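PDB 7DVE: 6'''-hydroxyparomomycin C oxidase from Microbacterium trichothecenolyticum, which catalyses the FAD-dependent oxidation by O2 of the sugar C3 hydroxyl of C-glycosides such as isoorientin and mangiferin, releasing hydrogen peroxide. Local coordinates for residues P50-K55 / G214-L219; D207-W212 / P320-S325; D297-V302 / M437-S442; D338-G343 / I412-A417. All blocks are in the same frame, centred on the assembly; numbering follows the deposited sequence.

Contact 1: residues P50-K55 / G214-L219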
loop_
_atom_site.group_PDB
_atom_site.type_symbol
_atom_site.label_atom_id
_atom_site.label_comp_id
_atom_site.label_asym_id
_atom_site.label_seq_id
_atom_site.Cartn_x
_atom_site.Cartn_y
_atom_site.Cartn_z
ATOM N N PRO A 50 4.507 -17.579 -3.421
ATOM C CA PRO A 50 5.199 -16.292 -3.549
ATOM C C PRO A 50 4.262 -15.119 -3.279
ATOM O O PRO A 50 3.113 -15.103 -3.724
ATOM C CB PRO A 50 5.698 -16.310 -4.997
ATOM C CG PRO A 50 5.900 -17.781 -5.283
ATOM C CD PRO A 50 4.817 -18.491 -4.539
ATOM N N GLY A 51 4.769 -14.129 -2.536
ATOM C CA GLY A 51 3.979 -12.987 -2.139
ATOM C C GLY A 51 3.128 -13.175 -0.900
ATOM O O GLY A 51 2.468 -12.222 -0.474
ATOM N N ALA A 52 3.092 -14.365 -0.316
ATOM C CA ALA A 52 2.258 -14.577 0.862
ATOM C C ALA A 52 2.816 -13.801 2.064
ATOM O O ALA A 52 3.988 -13.439 2.108
ATOM C CB ALA A 52 2.159 -16.065 1.171
ATOM N N HIS A 53 1.948 -13.511 3.031
ATOM C CA HIS A 53 2.372 -12.723 4.187
ATOM C C HIS A 53 3.373 -13.503 5.039
ATOM O O HIS A 53 3.248 -14.713 5.216
ATOM C CB HIS A 53 1.166 -12.319 5.043
ATOM C CG HIS A 53 1.436 -11.151 5.942
ATOM N ND1 HIS A 53 2.174 -11.263 7.104
ATOM C CD2 HIS A 53 1.102 -9.839 5.833
ATOM C CE1 HIS A 53 2.274 -10.073 7.676
ATOM N NE2 HIS A 53 1.621 -9.194 6.933
ATOM N N VAL A 54 4.369 -12.799 5.584
ATOM C CA VAL A 54 5.351 -13.472 6.434
ATOM C C VAL A 54 4.685 -14.150 7.635
ATOM O O VAL A 54 5.160 -15.181 8.104
ATOM C CB VAL A 54 6.473 -12.498 6.863
ATOM C CG1 VAL A 54 7.251 -11.981 5.630
ATOM C CG2 VAL A 54 5.939 -11.320 7.716
ATOM N N LYS A 55 3.557 -13.640 8.120
ATOM C CA LYS A 55 2.926 -14.335 9.242
ATOM C C LYS A 55 2.354 -15.709 8.868
ATOM O O LYS A 55 1.777 -16.390 9.728
ATOM C CB LYS A 55 1.824 -13.468 9.829
ATOM C CG LYS A 55 2.315 -12.154 10.431
ATOM C CD LYS A 55 1.616 -11.863 11.767
ATOM C CE LYS A 55 2.218 -10.642 12.435
ATOM N NZ LYS A 55 1.301 -10.143 13.489
ATOM N N GLY A 214 -2.301 -10.899 0.573
ATOM C CA GLY A 214 -1.437 -10.045 -0.225
ATOM C C GLY A 214 -1.381 -10.393 -1.698
ATOM O O GLY A 214 -2.395 -10.776 -2.286
ATOM N N SER A 215 -0.206 -10.250 -2.322
ATOM C CA SER A 215 -0.082 -10.612 -3.732
ATOM C C SER A 215 -0.341 -12.092 -3.977
ATOM O O SER A 215 -0.665 -12.460 -5.108
ATOM C CB SER A 215 1.299 -10.241 -4.253
ATOM O OG SER A 215 1.482 -8.855 -4.126
ATOM N N ASP A 216 -0.185 -12.951 -2.961
ATOM C CA ASP A 216 -0.606 -14.337 -3.114
ATOM C C ASP A 216 -2.086 -14.416 -3.464
ATOM O O ASP A 216 -2.480 -15.166 -4.363
ATOM C CB ASP A 216 -0.330 -15.124 -1.834
ATOM C CG ASP A 216 -0.921 -14.452 -0.599
ATOM O OD1 ASP A 216 -0.946 -13.213 -0.576
ATOM O OD2 ASP A 216 -1.346 -15.144 0.346
ATOM N N VAL A 217 -2.911 -13.600 -2.804
ATOM C CA VAL A 217 -4.350 -13.659 -3.030
ATOM C C VAL A 217 -4.736 -12.910 -4.301
ATOM O O VAL A 217 -5.610 -13.362 -5.055
ATOM C CB VAL A 217 -5.100 -13.118 -1.802
ATOM C CG1 VAL A 217 -6.618 -13.152 -2.038
ATOM C CG2 VAL A 217 -4.728 -13.936 -0.587
ATOM N N VAL A 218 -4.097 -11.770 -4.559
ATOM C CA VAL A 218 -4.383 -11.016 -5.777
ATOM C C VAL A 218 -3.987 -11.823 -7.010
ATOM O O VAL A 218 -4.746 -11.913 -7.979
ATOM C CB VAL A 218 -3.681 -9.645 -5.745
ATOM C CG1 VAL A 218 -4.092 -8.837 -6.963
ATOM C CG2 VAL A 218 -4.037 -8.897 -4.473
ATOM N N LEU A 219 -2.797 -12.433 -6.987
ATOM C CA LEU A 219 -2.355 -13.279 -8.094
ATOM C C LEU A 219 -3.271 -14.486 -8.245
ATOM O O LEU A 219 -3.660 -14.853 -9.368
ATOM C CB LEU A 219 -0.914 -13.736 -7.853
ATOM C CG LEU A 219 0.235 -12.741 -8.097
ATOM C CD1 LEU A 219 1.574 -13.378 -7.751
ATOM C CD2 LEU A 219 0.248 -12.236 -9.528
HETATM O O HOH W 1 -0.890 -14.356 3.000
#
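Gly214 meets Gly51 where the loop ahead of helix 60-69 passes the N-terminus of helix 215-224, next to the Rossmann-type nucleotide-binding region of this GMC oxidoreductase. Gly214 is the N-cap of the helix: its O receives Val218 N at 3.0 Å. Its own N is taken by a helix side chain, donating to Asp216 OD1 at 2.9 Å through the syn lone pair, although the bond is bent (133°).

Ser215 begins the helix. It turns its hydroxyl from the loop toward the cofactor side, where OG bonds to Ser17 O, within the apparent glycine-rich GxGxxG turn; its side chain lies about 6 Å from the FAD. Gly51 can sit this close because it is glycine: at its backbone angles (phi 84°) a CB would be jammed against the preceding carbonyl O, and it would also crowd Ser215 CB and Asp216 N.

Asp216 has the largest share of the contact. Its CG stands between the backbone N and the carbonyl carbon (chi1 53°), and the bond from Gly214 N to OD1 shows that the carboxylate lies back toward the helix start, where an acid is probably favoured by the helix dipole. Ala52 CA and CB lie over one face of this carboxylate, CA 3.5 Å from Asp216 CG and CB 3.7 Å from Asp216 OD2; the small methyl lets the group come this close. The direct meeting is thus van der Waals, and the polar link runs through water 1, which donates to Asp216 OD2 (2.8 Å) and accepts from His53 N (3.0 Å).

Contact 2: residues D207-W212 / P320-S325; sequences DGPLVW and PQTGLS
Leu324 and Trp212 both place CG anti to the carbonyl carbon, with chi1 at -43° and -53°. Their side chains cross at about a right angle. Leu324 CD1 stands over one face of the indole in a CH-pi contact, 3.7 Å from the centroid of the six-membered ring of Trp212, while Leu324 CD2 comes within 3.4 Å of Trp212 NE1. A branched aliphatic end suits this place, since one methyl covers the six-membered ring and the other reaches past the rim by NE1.

The backbones are joined by one bent bond, from Leu324 N to Leu210 O at 2.9 Å, with the donor tilted 25° from the carbonyl plane. Gly323 CA presses on the same Leu210 O, and a CB there would collide with it; the positive phi of Gly323 likewise favours glycine. Beyond it, Pro209 CG touches Thr322 OG1 at 3.3 Å.

The ring of Trp212 also meets that of His53, and its side chain is about 4 Å from that of the FAD-binding Thr129. The loop thus runs along the edge of strand 210-212 away from strand 196-204, its partner in the antiparallel sheet typical of the substrate-binding part of GMC oxidoreductases.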
loop_
_atom_site.group_PDB
_atom_site.type_symbol
_atom_site.label_atom_id
_atom_site.label_comp_id
_atom_site.label_asym_id
_atom_site.label_seq_id
_atom_site.Cartn_x
_atom_site.Cartn_y
_atom_site.Cartn_z
ATOM N N ASP A 207 -5.743 -24.707 7.455
ATOM C CA ASP A 207 -5.550 -25.337 8.759
ATOM C C ASP A 207 -6.117 -24.510 9.910
ATOM O O ASP A 207 -6.013 -24.940 11.066
ATOM C CB ASP A 207 -4.065 -25.608 9.009
ATOM C CG ASP A 207 -3.211 -24.377 8.789
ATOM O OD1 ASP A 207 -3.093 -23.920 7.618
ATOM O OD2 ASP A 207 -2.692 -23.836 9.795
ATOM N N GLY A 208 -6.704 -23.342 9.650
ATOM C CA GLY A 208 -7.399 -22.641 10.706
ATOM C C GLY A 208 -7.104 -21.155 10.845
ATOM O O GLY A 208 -8.014 -20.322 10.809
ATOM N N PRO A 209 -5.834 -20.804 11.063
ATOM C CA PRO A 209 -5.496 -19.420 11.442
ATOM C C PRO A 209 -5.866 -18.346 10.427
ATOM O O PRO A 209 -5.625 -18.473 9.230
ATOM C CB PRO A 209 -3.976 -19.478 11.651
ATOM C CG PRO A 209 -3.583 -20.995 11.472
ATOM C CD PRO A 209 -4.845 -21.755 11.599
ATOM N N LEU A 210 -6.437 -17.266 10.950
ATOM C CA LEU A 210 -6.577 -15.991 10.252
ATOM C C LEU A 210 -5.211 -15.365 9.952
ATOM O O LEU A 210 -4.324 -15.394 10.805
ATOM C CB LEU A 210 -7.371 -15.046 11.142
ATOM C CG LEU A 210 -8.271 -13.983 10.549
ATOM C CD1 LEU A 210 -9.249 -14.601 9.571
ATOM C CD2 LEU A 210 -9.003 -13.263 11.680
ATOM N N VAL A 211 -5.067 -14.751 8.766
ATOM C CA VAL A 211 -3.800 -14.153 8.333
ATOM C C VAL A 211 -4.048 -13.147 7.203
ATOM O O VAL A 211 -4.990 -13.282 6.425
ATOM C CB VAL A 211 -2.792 -15.248 7.902
ATOM C CG1 VAL A 211 -3.220 -15.884 6.577
ATOM C CG2 VAL A 211 -1.380 -14.650 7.800
ATOM N N TRP A 212 -3.184 -12.129 7.116
ATOM C CA TRP A 212 -3.321 -11.071 6.107
ATOM C C TRP A 212 -3.141 -11.614 4.686
ATOM O O TRP A 212 -2.346 -12.526 4.434
ATOM C CB TRP A 212 -2.296 -9.945 6.349
ATOM C CG TRP A 212 -2.329 -9.384 7.742
ATOM C CD1 TRP A 212 -1.312 -9.397 8.656
ATOM C CD2 TRP A 212 -3.439 -8.744 8.394
ATOM N NE1 TRP A 212 -1.722 -8.825 9.840
ATOM C CE2 TRP A 212 -3.018 -8.406 9.704
ATOM C CE3 TRP A 212 -4.748 -8.429 8.003
ATOM C CZ2 TRP A 212 -3.851 -7.753 10.613
ATOM C CZ3 TRP A 212 -5.577 -7.786 8.912
ATOM C CH2 TRP A 212 -5.125 -7.456 10.206
ATOM N N PRO A 320 -1.586 -17.771 18.454
ATOM C CA PRO A 320 -1.269 -18.862 17.529
ATOM C C PRO A 320 0.101 -18.668 16.896
ATOM O O PRO A 320 0.628 -17.559 16.808
ATOM C CB PRO A 320 -2.389 -18.790 16.478
ATOM C CG PRO A 320 -3.304 -17.651 16.913
ATOM C CD PRO A 320 -2.506 -16.795 17.856
ATOM N N GLN A 321 0.680 -19.788 16.465
ATOM C CA GLN A 321 2.039 -19.766 15.940
ATOM C C GLN A 321 2.112 -19.255 14.504
ATOM O O GLN A 321 3.195 -18.858 14.063
ATOM C CB GLN A 321 2.671 -21.155 16.022
ATOM C CG GLN A 321 4.110 -21.114 16.490
ATOM C CD GLN A 321 4.930 -22.255 15.930
ATOM O OE1 GLN A 321 4.393 -23.270 15.475
ATOM N NE2 GLN A 321 6.247 -22.088 15.945
ATOM N N THR A 322 1.007 -19.289 13.761
ATOM C CA THR A 322 0.867 -18.514 12.542
ATOM C C THR A 322 -0.390 -17.654 12.634
ATOM O O THR A 322 -1.302 -17.915 13.423
ATOM C CB THR A 322 0.796 -19.392 11.288
ATOM O OG1 THR A 322 -0.528 -19.891 11.132
ATOM C CG2 THR A 322 1.729 -20.560 11.403
ATOM N N GLY A 323 -0.415 -16.607 11.836
ATOM C CA GLY A 323 -1.588 -15.772 11.787
ATOM C C GLY A 323 -1.785 -14.896 13.012
ATOM O O GLY A 323 -0.850 -14.551 13.761
ATOM N N LEU A 324 -3.043 -14.519 13.209
ATOM C CA LEU A 324 -3.405 -13.483 14.154
ATOM C C LEU A 324 -4.193 -14.067 15.312
ATOM O O LEU A 324 -4.794 -15.138 15.219
ATOM C CB LEU A 324 -4.237 -12.385 13.489
ATOM C CG LEU A 324 -3.833 -11.874 12.111
ATOM C CD1 LEU A 324 -4.973 -11.038 11.463
ATOM C CD2 LEU A 324 -2.576 -11.089 12.245
ATOM N N SER A 325 -4.171 -13.337 16.413
ATOM C CA SER A 325 -5.078 -13.610 17.502
ATOM C C SER A 325 -6.436 -12.991 17.192
ATOM O O SER A 325 -6.593 -12.190 16.263
ATOM C CB SER A 325 -4.535 -13.025 18.787
ATOM O OG SER A 325 -4.531 -11.612 18.617
#

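Contact 3: residues D297-V302 / M437-S442; sequences DQAQIV and MPLGAS
Asp297 and Gln300 make a buried, largely polar contact with the loop 437-442, where strand 300-307 begins beside the end of its antiparallel neighbour, strand 427-436. The strand pairing is prolonged at Gln300: Met437 N donates to Gln300 O at 2.8 Å, and water 3 fills the second link, accepting from Gln300 N and donating to Met437 O. Met437 and Gln300 lie side by side, and the CG of Met437 packs 4.0 Å from Val302 CG1.

The loop then makes a type II turn from Pro438 to Ala441, closed by Ala441 N to Pro438 O. Gly440 holds its third position, where the positive phi (93°) suits glycine. Asp297 reaches this turn with CG anti to the backbone N (chi1 168°). OD2 accepts Gly440 N at 2.9 Å, nearly straight, and OD1 takes the hydroxyl proton of Ser442 OG at 2.6 Å; the two donors approach from opposite sides of the carboxylate plane, with water 2 close to the plane. Water 2 donates to Asp297 OD2 (2.6 Å) and to Gln298 O (2.8 Å) and accepts from Ser442 N. So many donors around a buried carboxylate would probably favour its ionised form. Serine suits position 442 because its short hydroxyl gives a proton to the acid and accepts one from His444 N.

Next to Asp297, Gln298 turns to the catalytic side: OE1 bonds to His444 ND1, and NE2 to Cys487 O and Thr485 OG1. The network thus forms a second shell behind His444, the probable proton acceptor in the GMC oxidoreductase active site.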
loop_
_atom_site.group_PDB
_atom_site.type_symbol
_atom_site.label_atom_id
_atom_site.label_comp_id
_atom_site.label_asym_id
_atom_site.label_seq_id
_atom_site.Cartn_x
_atom_site.Cartn_y
_atom_site.Cartn_z
ATOM N N ASP A 297 2.328 12.128 1.882
ATOM C CA ASP A 297 2.242 11.167 2.970
ATOM C C ASP A 297 1.064 11.560 3.865
ATOM O O ASP A 297 0.572 12.691 3.809
ATOM C CB ASP A 297 3.583 11.144 3.722
ATOM C CG ASP A 297 3.543 10.408 5.047
ATOM O OD1 ASP A 297 3.469 9.157 5.044
ATOM O OD2 ASP A 297 3.674 11.078 6.104
ATOM N N GLN A 298 0.586 10.607 4.663
ATOM C CA GLN A 298 -0.531 10.837 5.586
ATOM C C GLN A 298 0.025 10.920 7.007
ATOM O O GLN A 298 0.351 9.891 7.613
ATOM C CB GLN A 298 -1.585 9.731 5.475
ATOM C CG GLN A 298 -2.357 9.650 4.137
ATOM C CD GLN A 298 -3.154 8.339 4.034
ATOM O OE1 GLN A 298 -3.053 7.491 4.920
ATOM N NE2 GLN A 298 -3.936 8.168 2.960
ATOM N N ALA A 299 0.131 12.139 7.544
ATOM C CA ALA A 299 0.584 12.306 8.926
ATOM C C ALA A 299 -0.236 11.409 9.852
ATOM O O ALA A 299 -1.465 11.348 9.749
ATOM C CB ALA A 299 0.470 13.773 9.349
ATOM N N GLN A 300 0.455 10.685 10.738
ATOM C CA GLN A 300 -0.148 9.623 11.537
ATOM C C GLN A 300 -0.002 9.947 13.017
ATOM O O GLN A 300 1.104 10.266 13.486
ATOM C CB GLN A 300 0.509 8.281 11.226
ATOM C CG GLN A 300 -0.008 7.114 12.072
ATOM C CD GLN A 300 0.616 5.766 11.710
ATOM O OE1 GLN A 300 1.711 5.680 11.139
ATOM N NE2 GLN A 300 -0.075 4.713 12.060
ATOM N N ILE A 301 -1.116 9.884 13.739
ATOM C CA ILE A 301 -1.172 10.149 15.174
ATOM C C ILE A 301 -1.640 8.862 15.836
ATOM O O ILE A 301 -2.623 8.264 15.394
ATOM C CB ILE A 301 -2.125 11.315 15.515
ATOM C CG1 ILE A 301 -1.668 12.628 14.856
ATOM C CG2 ILE A 301 -2.195 11.514 17.035
ATOM C CD1 ILE A 301 -2.332 12.972 13.528
ATOM N N VAL A 302 -0.935 8.425 16.875
ATOM C CA VAL A 302 -1.198 7.134 17.502
ATOM C C VAL A 302 -1.450 7.333 18.990
ATOM O O VAL A 302 -1.003 8.303 19.613
ATOM C CB VAL A 302 -0.040 6.128 17.302
ATOM C CG1 VAL A 302 0.154 5.799 15.821
ATOM C CG2 VAL A 302 1.255 6.662 17.944
ATOM N N MET A 437 3.582 10.534 14.710
ATOM C CA MET A 437 4.665 9.724 14.153
ATOM C C MET A 437 5.542 10.572 13.221
ATOM O O MET A 437 5.097 11.582 12.702
ATOM C CB MET A 437 4.088 8.546 13.372
ATOM C CG MET A 437 3.414 7.458 14.215
ATOM S SD MET A 437 4.483 6.777 15.463
ATOM C CE MET A 437 5.715 5.970 14.439
ATOM N N PRO A 438 6.797 10.191 12.992
ATOM C CA PRO A 438 7.613 10.951 12.034
ATOM C C PRO A 438 7.077 10.807 10.612
ATOM O O PRO A 438 6.576 9.750 10.209
ATOM C CB PRO A 438 9.018 10.343 12.161
ATOM C CG PRO A 438 8.902 9.163 13.052
ATOM C CD PRO A 438 7.553 9.164 13.725
ATOM N N LEU A 439 7.219 11.882 9.837
ATOM C CA LEU A 439 6.643 11.910 8.504
ATOM C C LEU A 439 7.178 10.757 7.669
ATOM O O LEU A 439 8.354 10.394 7.763
ATOM C CB LEU A 439 6.922 13.246 7.825
ATOM C CG LEU A 439 6.303 14.391 8.630
ATOM C CD1 LEU A 439 6.659 15.756 8.044
ATOM C CD2 LEU A 439 4.799 14.221 8.740
ATOM N N GLY A 440 6.288 10.168 6.867
ATOM C CA GLY A 440 6.578 8.937 6.172
ATOM C C GLY A 440 6.138 7.699 6.914
ATOM O O GLY A 440 6.048 6.624 6.304
ATOM N N ALA A 441 5.840 7.815 8.208
ATOM C CA ALA A 441 5.491 6.647 8.995
ATOM C C ALA A 441 4.227 5.957 8.499
ATOM O O ALA A 441 4.088 4.760 8.713
ATOM C CB ALA A 441 5.323 7.033 10.457
ATOM N N SER A 442 3.310 6.673 7.831
ATOM C CA SER A 442 2.072 6.035 7.382
ATOM C C SER A 442 2.309 4.989 6.298
ATOM O O SER A 442 1.457 4.121 6.105
ATOM C CB SER A 442 1.069 7.086 6.863
ATOM O OG SER A 442 1.425 7.565 5.575
HETATM O O HOH W 2 3.095 9.706 8.259
HETATM O O HOH W 3 3.341 11.111 10.517
#

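Contact 4: residues D338-G343 / I412-A417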
loop_
_atom_site.group_PDB
_atom_site.type_symbol
_atom_site.label_atom_id
_atom_site.label_comp_id
_atom_site.label_asym_id
_atom_site.label_seq_id
_atom_site.Cartn_x
_atom_site.Cartn_y
_atom_site.Cartn_z
ATOM N N ASP A 338 -16.214 17.060 6.890
ATOM C CA ASP A 338 -16.350 17.820 8.127
ATOM C C ASP A 338 -15.385 17.345 9.220
ATOM O O ASP A 338 -15.021 18.136 10.100
ATOM C CB ASP A 338 -17.787 17.697 8.622
ATOM C CG ASP A 338 -18.815 17.622 7.469
ATOM O OD1 ASP A 338 -19.004 18.626 6.730
ATOM O OD2 ASP A 338 -19.378 16.506 7.256
ATOM N N MET A 339 -14.984 16.065 9.203
ATOM C CA MET A 339 -14.094 15.475 10.212
ATOM C C MET A 339 -12.973 14.726 9.497
ATOM O O MET A 339 -12.964 13.490 9.462
ATOM C CB MET A 339 -14.854 14.518 11.136
ATOM C CG MET A 339 -15.675 15.131 12.253
ATOM S SD MET A 339 -14.721 16.277 13.234
ATOM C CE MET A 339 -13.834 15.093 14.271
ATOM N N PRO A 340 -12.000 15.447 8.927
ATOM C CA PRO A 340 -11.174 14.871 7.850
ATOM C C PRO A 340 -9.993 14.030 8.336
ATOM O O PRO A 340 -8.836 14.274 7.984
ATOM C CB PRO A 340 -10.736 16.122 7.074
ATOM C CG PRO A 340 -10.695 17.201 8.081
ATOM C CD PRO A 340 -11.757 16.891 9.105
ATOM N N PHE A 341 -10.293 12.968 9.094
ATOM C CA PHE A 341 -9.298 11.993 9.520
ATOM C C PHE A 341 -9.818 10.581 9.303
ATOM O O PHE A 341 -10.981 10.280 9.585
ATOM C CB PHE A 341 -8.920 12.180 11.002
ATOM C CG PHE A 341 -9.063 13.585 11.465
ATOM C CD1 PHE A 341 -8.108 14.524 11.143
ATOM C CD2 PHE A 341 -10.193 13.986 12.160
ATOM C CE1 PHE A 341 -8.266 15.860 11.532
ATOM C CE2 PHE A 341 -10.363 15.311 12.551
ATOM C CZ PHE A 341 -9.398 16.251 12.240
ATOM N N HIS A 342 -8.951 9.708 8.814
ATOM C CA HIS A 342 -9.260 8.285 8.806
ATOM C C HIS A 342 -8.801 7.701 10.140
ATOM O O HIS A 342 -7.640 7.874 10.525
ATOM C CB HIS A 342 -8.579 7.586 7.636
ATOM C CG HIS A 342 -8.435 6.112 7.818
ATOM N ND1 HIS A 342 -9.460 5.229 7.553
ATOM C CD2 HIS A 342 -7.396 5.365 8.269
ATOM C CE1 HIS A 342 -9.052 4.000 7.807
ATOM N NE2 HIS A 342 -7.800 4.053 8.235
ATOM N N GLY A 343 -9.704 7.035 10.855
ATOM C CA GLY A 343 -9.403 6.477 12.160
ATOM C C GLY A 343 -9.502 4.963 12.141
ATOM O O GLY A 343 -10.412 4.395 11.537
ATOM N N ILE A 412 -3.514 18.502 11.812
ATOM C CA ILE A 412 -2.853 17.578 12.726
ATOM C C ILE A 412 -3.276 17.853 14.171
ATOM O O ILE A 412 -3.541 16.926 14.946
ATOM C CB ILE A 412 -1.323 17.671 12.528
ATOM C CG1 ILE A 412 -0.940 17.050 11.173
ATOM C CG2 ILE A 412 -0.561 17.033 13.699
ATOM C CD1 ILE A 412 0.517 17.192 10.828
ATOM N N ASP A 413 -3.359 19.130 14.555
ATOM C CA ASP A 413 -3.829 19.467 15.897
ATOM C C ASP A 413 -5.250 18.965 16.131
ATOM O O ASP A 413 -5.564 18.404 17.197
ATOM C CB ASP A 413 -3.729 20.977 16.102
ATOM C CG ASP A 413 -2.280 21.445 16.284
ATOM O OD1 ASP A 413 -1.378 20.584 16.379
ATOM O OD2 ASP A 413 -2.029 22.669 16.321
ATOM N N ARG A 414 -6.120 19.148 15.133
ATOM C CA ARG A 414 -7.450 18.547 15.207
ATOM C C ARG A 414 -7.360 17.042 15.440
ATOM O O ARG A 414 -8.018 16.494 16.336
ATOM C CB ARG A 414 -8.243 18.864 13.929
ATOM C CG ARG A 414 -8.710 20.308 13.820
ATOM C CD ARG A 414 -9.650 20.533 12.616
ATOM N NE ARG A 414 -10.940 19.868 12.767
ATOM C CZ ARG A 414 -11.828 19.711 11.791
ATOM N NH1 ARG A 414 -11.588 20.135 10.559
ATOM N NH2 ARG A 414 -12.988 19.117 12.057
ATOM N N ALA A 415 -6.559 16.350 14.638
ATOM C CA ALA A 415 -6.463 14.902 14.786
ATOM C C ALA A 415 -6.018 14.509 16.199
ATOM O O ALA A 415 -6.497 13.517 16.754
ATOM C CB ALA A 415 -5.516 14.334 13.728
ATOM N N LYS A 416 -5.122 15.289 16.809
ATOM C CA LYS A 416 -4.680 14.971 18.172
ATOM C C LYS A 416 -5.836 15.046 19.181
ATOM O O LYS A 416 -6.053 14.114 19.990
ATOM C CB LYS A 416 -3.539 15.902 18.564
ATOM C CG LYS A 416 -2.330 15.699 17.664
ATOM C CD LYS A 416 -1.333 16.817 17.850
ATOM C CE LYS A 416 -0.770 16.758 19.249
ATOM N NZ LYS A 416 0.427 17.585 19.319
ATOM N N ALA A 417 -6.622 16.130 19.115
ATOM C CA ALA A 417 -7.764 16.225 20.028
ATOM C C ALA A 417 -8.791 15.120 19.762
ATOM O O ALA A 417 -9.354 14.538 20.707
ATOM C CB ALA A 417 -8.408 17.608 19.931
#
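Arg414 NH2 donates to Asp338 O at 3.0 Å, a nearly straight bond (162°) that lies in both the carbonyl plane and, closely, the guanidinium plane. The long side chain leaves the helix with CD extended, then bends at chi3 (68°), which sets NE off the line of the chain. Around the guanidinium gather three consecutive residues of segment 338-343: Met339 SD lies 3.5 Å from Arg414 NH2, Pro340 CD is 3.6 Å from Arg414 NH1, and Phe341 CZ stands over one face. The ring and guanidinium planes are 80° apart, so Phe341 offers the corner of its ring to the group and does not stack flat on it. Arginine suits this rim position, where its aliphatic stem can pack while its end reaches a backbone carbonyl.

The ring of Phe341 lies between Ala415, whose CA is over one face, and Pro340, whose CD is over the opposite face. Phe341 CZ touches Arg414 CB at 3.3 Å. Ala415 CB completes the fit, 3.7 Å from Phe341 CD1; an alanine lets the helix backbone come close to the ring. Pro340 is the centre of an inverse gamma turn, in which Phe341 N bonds to Met339 O at 2.7 Å, delivering the ring toward the helix as the chain leads into strand 341-347.

Ala415 also packs on Leu371 and Cys373 of strand 366-373. Helix 406-424 here lies against the antiparallel sheet of the GMC oxidoreductase fold, a layered helix-on-sheet interface.

Contacts 1 and 3 are buried and lie on opposite sides of the chain's centre, about 25 Å apart between centres; both rely on an aspartate and bridging water, one beside the nucleotide-binding region, the other behind the probable catalytic histidine. Contacts 2 and 4 lie farther out and are only partly buried, each built on an aromatic ring and a single hydrogen bond to a backbone carbonyl. Contact 2 joins contact 1 directly, through a probable bond from Gly323 N to Lys55 O and through His53 against Trp212. Contact 4 is nested within the loop closed by contact 3, and Ile301 meets Ala415 between them. Contacts 2, 3 and 4 all reach the same antiparallel sheet.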